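Local coordinates for protein neutral ceramidase (Pseudomonas aeruginosa, PDB 2ZWS) that hydrolyses the N-acyl linkage of ceramides to sphingosine and free fatty acid, and also catalyses the reverse synthesis, as a secreted zinc-dependent enzyme, at residues Y534-H548 with S596-T608. Numbering follows the deposited sequence.
Sequences YRIGDKVTVAFVTGH and SKATISWSIPPGT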
loop_
_atom_site.group_PDB
_atom_site.type_symbol
_atom_site.label_atom_id
_atom_site.label_comp_id
_atom_site.label_asym_id
_atom_site.label_seq_id
_atom_site.Cartn_x
_atom_site.Cartn_y
_atom_site.Cartn_z
ATOM N N TYR A 534 22.871 -0.029 29.092
ATOM C CA TYR A 534 22.324 -1.133 28.307
ATOM C C TYR A 534 23.424 -1.724 27.454
ATOM O O TYR A 534 24.454 -1.085 27.241
ATOM C CB TYR A 534 21.213 -0.641 27.357
ATOM C CG TYR A 534 19.997 -0.048 28.038
ATOM C CD1 TYR A 534 19.974 1.286 28.437
ATOM C CD2 TYR A 534 18.870 -0.813 28.253
ATOM C CE1 TYR A 534 18.844 1.836 29.055
ATOM C CE2 TYR A 534 17.737 -0.272 28.868
ATOM C CZ TYR A 534 17.737 1.040 29.259
ATOM O OH TYR A 534 16.640 1.584 29.865
ATOM N N ARG A 535 23.179 -2.934 26.961
ATOM C CA ARG A 535 24.071 -3.621 26.030
ATOM C C ARG A 535 23.371 -3.751 24.682
ATOM O O ARG A 535 22.143 -3.680 24.596
ATOM C CB ARG A 535 24.405 -5.025 26.536
ATOM C CG ARG A 535 24.967 -5.053 27.948
ATOM C CD ARG A 535 25.783 -6.303 28.191
ATOM N NE ARG A 535 26.646 -6.145 29.366
ATOM C CZ ARG A 535 27.891 -5.669 29.330
ATOM N NH1 ARG A 535 28.447 -5.308 28.172
ATOM N NH2 ARG A 535 28.591 -5.562 30.456
ATOM N N ILE A 536 24.153 -3.971 23.631
ATOM C CA ILE A 536 23.580 -4.242 22.323
ATOM C C ILE A 536 22.635 -5.445 22.435
ATOM O O ILE A 536 22.959 -6.453 23.083
ATOM C CB ILE A 536 24.677 -4.456 21.252
ATOM C CG1 ILE A 536 25.339 -3.113 20.923
ATOM C CG2 ILE A 536 24.075 -5.064 19.996
ATOM C CD1 ILE A 536 26.557 -3.205 19.977
ATOM N N GLY A 537 21.449 -5.313 21.840
ATOM C CA GLY A 537 20.453 -6.364 21.895
ATOM C C GLY A 537 19.389 -6.077 22.937
ATOM O O GLY A 537 18.330 -6.688 22.916
ATOM N N ASP A 538 19.677 -5.152 23.856
ATOM C CA ASP A 538 18.696 -4.767 24.863
ATOM C C ASP A 538 17.668 -3.812 24.290
ATOM O O ASP A 538 17.971 -3.016 23.385
ATOM C CB ASP A 538 19.375 -4.086 26.058
ATOM C CG ASP A 538 20.182 -5.054 26.934
ATOM O OD1 ASP A 538 20.939 -4.551 27.793
ATOM O OD2 ASP A 538 20.064 -6.296 26.793
ATOM N N LYS A 539 16.466 -3.843 24.867
ATOM C CA LYS A 539 15.431 -2.872 24.527
ATOM C C LYS A 539 15.319 -1.785 25.601
ATOM O O LYS A 539 15.122 -2.094 26.779
ATOM C CB LYS A 539 14.095 -3.586 24.370
ATOM C CG LYS A 539 12.960 -2.740 23.804
ATOM C CD LYS A 539 11.683 -3.595 23.844
ATOM C CE LYS A 539 10.678 -3.154 22.783
ATOM N NZ LYS A 539 9.342 -3.785 23.024
ATOM N N VAL A 540 15.461 -0.527 25.182
ATOM C CA VAL A 540 15.267 0.653 26.046
ATOM C C VAL A 540 13.788 1.064 25.958
ATOM O O VAL A 540 13.270 1.241 24.850
ATOM C CB VAL A 540 16.152 1.847 25.575
ATOM C CG1 VAL A 540 15.968 3.092 26.478
ATOM C CG2 VAL A 540 17.617 1.442 25.520
ATOM N N THR A 541 13.111 1.190 27.103
ATOM C CA THR A 541 11.721 1.679 27.113
ATOM C C THR A 541 11.599 2.878 28.045
ATOM O O THR A 541 12.011 2.845 29.219
ATOM C CB THR A 541 10.651 0.578 27.445
ATOM O OG1 THR A 541 9.312 1.096 27.281
ATOM C CG2 THR A 541 10.796 0.085 28.846
ATOM N N VAL A 542 11.060 3.953 27.483
ATOM C CA VAL A 542 10.817 5.180 28.225
ATOM C C VAL A 542 9.392 5.668 27.959
ATOM O O VAL A 542 8.698 5.134 27.082
ATOM C CB VAL A 542 11.827 6.290 27.838
ATOM C CG1 VAL A 542 13.281 5.835 28.092
ATOM C CG2 VAL A 542 11.620 6.751 26.378
ATOM N N ALA A 543 8.953 6.692 28.697
ATOM C CA ALA A 543 7.570 7.147 28.525
ATOM C C ALA A 543 7.432 8.585 28.958
ATOM O O ALA A 543 8.111 9.000 29.911
ATOM C CB ALA A 543 6.586 6.269 29.305
ATOM N N PHE A 544 6.521 9.301 28.296
ATOM C CA PHE A 544 6.306 10.753 28.499
ATOM C C PHE A 544 4.820 11.073 28.608
ATOM O O PHE A 544 3.994 10.401 27.992
ATOM C CB PHE A 544 6.769 11.530 27.271
ATOM C CG PHE A 544 8.234 11.410 26.961
ATOM C CD1 PHE A 544 9.136 12.399 27.356
ATOM C CD2 PHE A 544 8.707 10.301 26.258
ATOM C CE1 PHE A 544 10.471 12.287 27.031
ATOM C CE2 PHE A 544 10.053 10.177 25.958
ATOM C CZ PHE A 544 10.940 11.188 26.333
ATOM N N VAL A 545 4.480 12.117 29.375
ATOM C CA VAL A 545 3.131 12.716 29.351
ATOM C C VAL A 545 2.968 13.328 27.962
ATOM O O VAL A 545 3.844 14.066 27.514
ATOM C CB VAL A 545 3.022 13.834 30.426
ATOM C CG1 VAL A 545 1.696 14.538 30.346
ATOM C CG2 VAL A 545 3.246 13.261 31.821
ATOM N N THR A 546 1.871 13.030 27.269
ATOM C CA THR A 546 1.726 13.495 25.889
ATOM C C THR A 546 0.345 14.064 25.590
ATOM O O THR A 546 -0.488 14.225 26.497
ATOM C CB THR A 546 2.030 12.361 24.889
ATOM O OG1 THR A 546 3.140 11.602 25.352
ATOM C CG2 THR A 546 2.374 12.946 23.542
ATOM N N GLY A 547 0.113 14.390 24.312
ATOM C CA GLY A 547 -1.216 14.719 23.797
ATOM C C GLY A 547 -1.532 13.813 22.604
ATOM O O GLY A 547 -0.665 13.103 22.073
ATOM N N HIS A 548 -2.784 13.847 22.184
ATOM C CA HIS A 548 -3.298 12.947 21.155
ATOM C C HIS A 548 -2.618 13.113 19.775
ATOM O O HIS A 548 -2.588 14.212 19.242
ATOM C CB HIS A 548 -4.784 13.213 20.991
ATOM C CG HIS A 548 -5.549 12.031 20.497
ATOM N ND1 HIS A 548 -5.263 11.394 19.304
ATOM C CD2 HIS A 548 -6.578 11.345 21.050
ATOM C CE1 HIS A 548 -6.100 10.385 19.140
ATOM N NE2 HIS A 548 -6.905 10.330 20.188
ATOM N N SER A 596 -2.810 11.344 28.509
ATOM C CA SER A 596 -2.282 10.240 27.692
ATOM C C SER A 596 -0.776 10.083 27.872
ATOM O O SER A 596 -0.082 11.007 28.306
ATOM C CB SER A 596 -2.638 10.442 26.204
ATOM O OG SER A 596 -2.139 11.660 25.689
ATOM N N LYS A 597 -0.276 8.910 27.500
ATOM C CA LYS A 597 1.142 8.658 27.604
ATOM C C LYS A 597 1.694 8.121 26.300
ATOM O O LYS A 597 1.025 7.372 25.564
ATOM C CB LYS A 597 1.462 7.719 28.763
ATOM C CG LYS A 597 0.944 6.322 28.598
ATOM C CD LYS A 597 1.360 5.432 29.764
ATOM C CE LYS A 597 1.028 3.996 29.480
ATOM N NZ LYS A 597 1.572 3.090 30.517
ATOM N N ALA A 598 2.913 8.565 26.005
ATOM C CA ALA A 598 3.658 8.091 24.840
ATOM C C ALA A 598 4.735 7.165 25.376
ATOM O O ALA A 598 5.567 7.589 26.144
ATOM C CB ALA A 598 4.294 9.252 24.136
ATOM N N THR A 599 4.719 5.899 24.974
ATOM C CA THR A 599 5.750 4.959 25.378
ATOM C C THR A 599 6.617 4.721 24.149
ATOM O O THR A 599 6.099 4.410 23.070
ATOM C CB THR A 599 5.151 3.631 25.864
ATOM O OG1 THR A 599 4.239 3.875 26.955
ATOM C CG2 THR A 599 6.266 2.678 26.343
ATOM N N ILE A 600 7.913 4.923 24.317
ATOM C CA ILE A 600 8.866 4.860 23.215
ATOM C C ILE A 600 9.916 3.817 23.549
ATOM O O ILE A 600 10.463 3.777 24.652
ATOM C CB ILE A 600 9.493 6.226 22.958
ATOM C CG1 ILE A 600 8.445 7.176 22.364
ATOM C CG2 ILE A 600 10.727 6.099 22.075
ATOM C CD1 ILE A 600 8.759 8.642 22.585
ATOM N N SER A 601 10.189 2.943 22.591
ATOM C CA SER A 601 11.208 1.941 22.817
ATOM C C SER A 601 12.226 1.929 21.712
ATOM O O SER A 601 11.926 2.317 20.562
ATOM C CB SER A 601 10.576 0.566 22.963
ATOM O OG SER A 601 9.910 0.189 21.778
ATOM N N TRP A 602 13.422 1.468 22.062
ATOM C CA TRP A 602 14.520 1.323 21.109
ATOM C C TRP A 602 15.194 -0.012 21.372
ATOM O O TRP A 602 15.748 -0.238 22.455
ATOM C CB TRP A 602 15.518 2.461 21.292
ATOM C CG TRP A 602 16.695 2.441 20.324
ATOM C CD1 TRP A 602 16.667 2.080 19.004
ATOM C CD2 TRP A 602 18.058 2.839 20.610
ATOM N NE1 TRP A 602 17.940 2.233 18.446
ATOM C CE2 TRP A 602 18.799 2.680 19.408
ATOM C CE3 TRP A 602 18.725 3.300 21.764
ATOM C CZ2 TRP A 602 20.178 2.976 19.315
ATOM C CZ3 TRP A 602 20.113 3.613 21.662
ATOM C CH2 TRP A 602 20.808 3.445 20.444
ATOM N N SER A 603 15.153 -0.900 20.388
ATOM C CA SER A 603 15.910 -2.137 20.464
ATOM C C SER A 603 17.276 -1.871 19.850
ATOM O O SER A 603 17.378 -1.623 18.650
ATOM C CB SER A 603 15.158 -3.240 19.733
ATOM O OG SER A 603 13.903 -3.473 20.370
ATOM N N ILE A 604 18.323 -1.896 20.682
ATOM C CA ILE A 604 19.660 -1.438 20.273
ATOM C C ILE A 604 20.289 -2.484 19.357
ATOM O O ILE A 604 20.567 -3.599 19.805
ATOM C CB ILE A 604 20.575 -1.199 21.517
ATOM C CG1 ILE A 604 19.949 -0.185 22.477
ATOM C CG2 ILE A 604 21.955 -0.726 21.080
ATOM C CD1 ILE A 604 20.423 -0.332 23.906
ATOM N N PRO A 605 20.464 -2.142 18.057
ATOM C CA PRO A 605 20.920 -3.147 17.088
ATOM C C PRO A 605 22.433 -3.366 17.085
ATOM O O PRO A 605 23.170 -2.494 17.527
ATOM C CB PRO A 605 20.481 -2.540 15.753
ATOM C CG PRO A 605 20.663 -1.081 15.955
ATOM C CD PRO A 605 20.202 -0.841 17.407
ATOM N N PRO A 606 22.895 -4.513 16.552
ATOM C CA PRO A 606 24.334 -4.727 16.335
ATOM C C PRO A 606 24.928 -3.574 15.554
ATOM O O PRO A 606 24.301 -3.071 14.612
ATOM C CB PRO A 606 24.373 -6.000 15.495
ATOM C CG PRO A 606 23.133 -6.741 15.887
ATOM C CD PRO A 606 22.092 -5.686 16.148
ATOM N N GLY A 607 26.109 -3.129 15.963
ATOM C CA GLY A 607 26.776 -2.041 15.277
ATOM C C GLY A 607 26.577 -0.657 15.845
ATOM O O GLY A 607 27.143 0.299 15.317
ATOM N N THR A 608 25.773 -0.500 16.906
ATOM C CA THR A 608 25.607 0.803 17.553
ATOM C C THR A 608 26.875 1.152 18.323
ATOM O O THR A 608 27.410 0.300 19.039
ATOM C CB THR A 608 24.437 0.786 18.549
ATOM O OG1 THR A 608 24.517 -0.401 19.338
ATOM C CG2 THR A 608 23.122 0.796 17.824
HETATM O O HOH W 1 15.798 -5.780 21.733
HETATM O O HOH W 2 7.907 -1.330 22.590
HETATM O O HOH W 3 -1.381 13.744 29.142
#
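Two neighbouring antiparallel strands of the C-terminal beta-sandwich, 539-545 and 596-603, run at 168° to each other, and their hydrogen-bonded pairs Val540-Trp602, Val542-Ile600 and Phe544-Ala598 each close with two backbone bonds. The ladder continues past the strand, where Ile604 N donates to Asp538 O (2.9 Å, N-H...O 176°) and Gly537 N to Ile604 O. At the far end Thr546 N donates to Ser596 O (3.0 Å). On the face carrying Val540, Ile600 and Trp602, which packs against strand 611-622, the CD1 methyl of Ile604 touches Tyr534 CB (3.6 Å) and Val540 CG2 (3.7 Å). Val540 CG2 also stands over the centre of the Tyr534 ring, 3.5 Å above its plane, while Ile604 CG1 lies over one face of the Trp602 indole, offset toward its rim. Further along, Ile600 CD1 meets Phe544 CE2 at 3.9 Å. On the other face, Lys539, CG anti to the backbone N (chi1 -171°) and chain extended, slants over the neighbouring strand, past Ser603 OG, to bring CE within 3.6 Å of Ser601 OG; NZ and Ser601 OG share a water, 2.9 Å from NZ. The apolar face thus turns into the sandwich; the other is mixed, polar around Lys539, with Ala543 and Val545 buried.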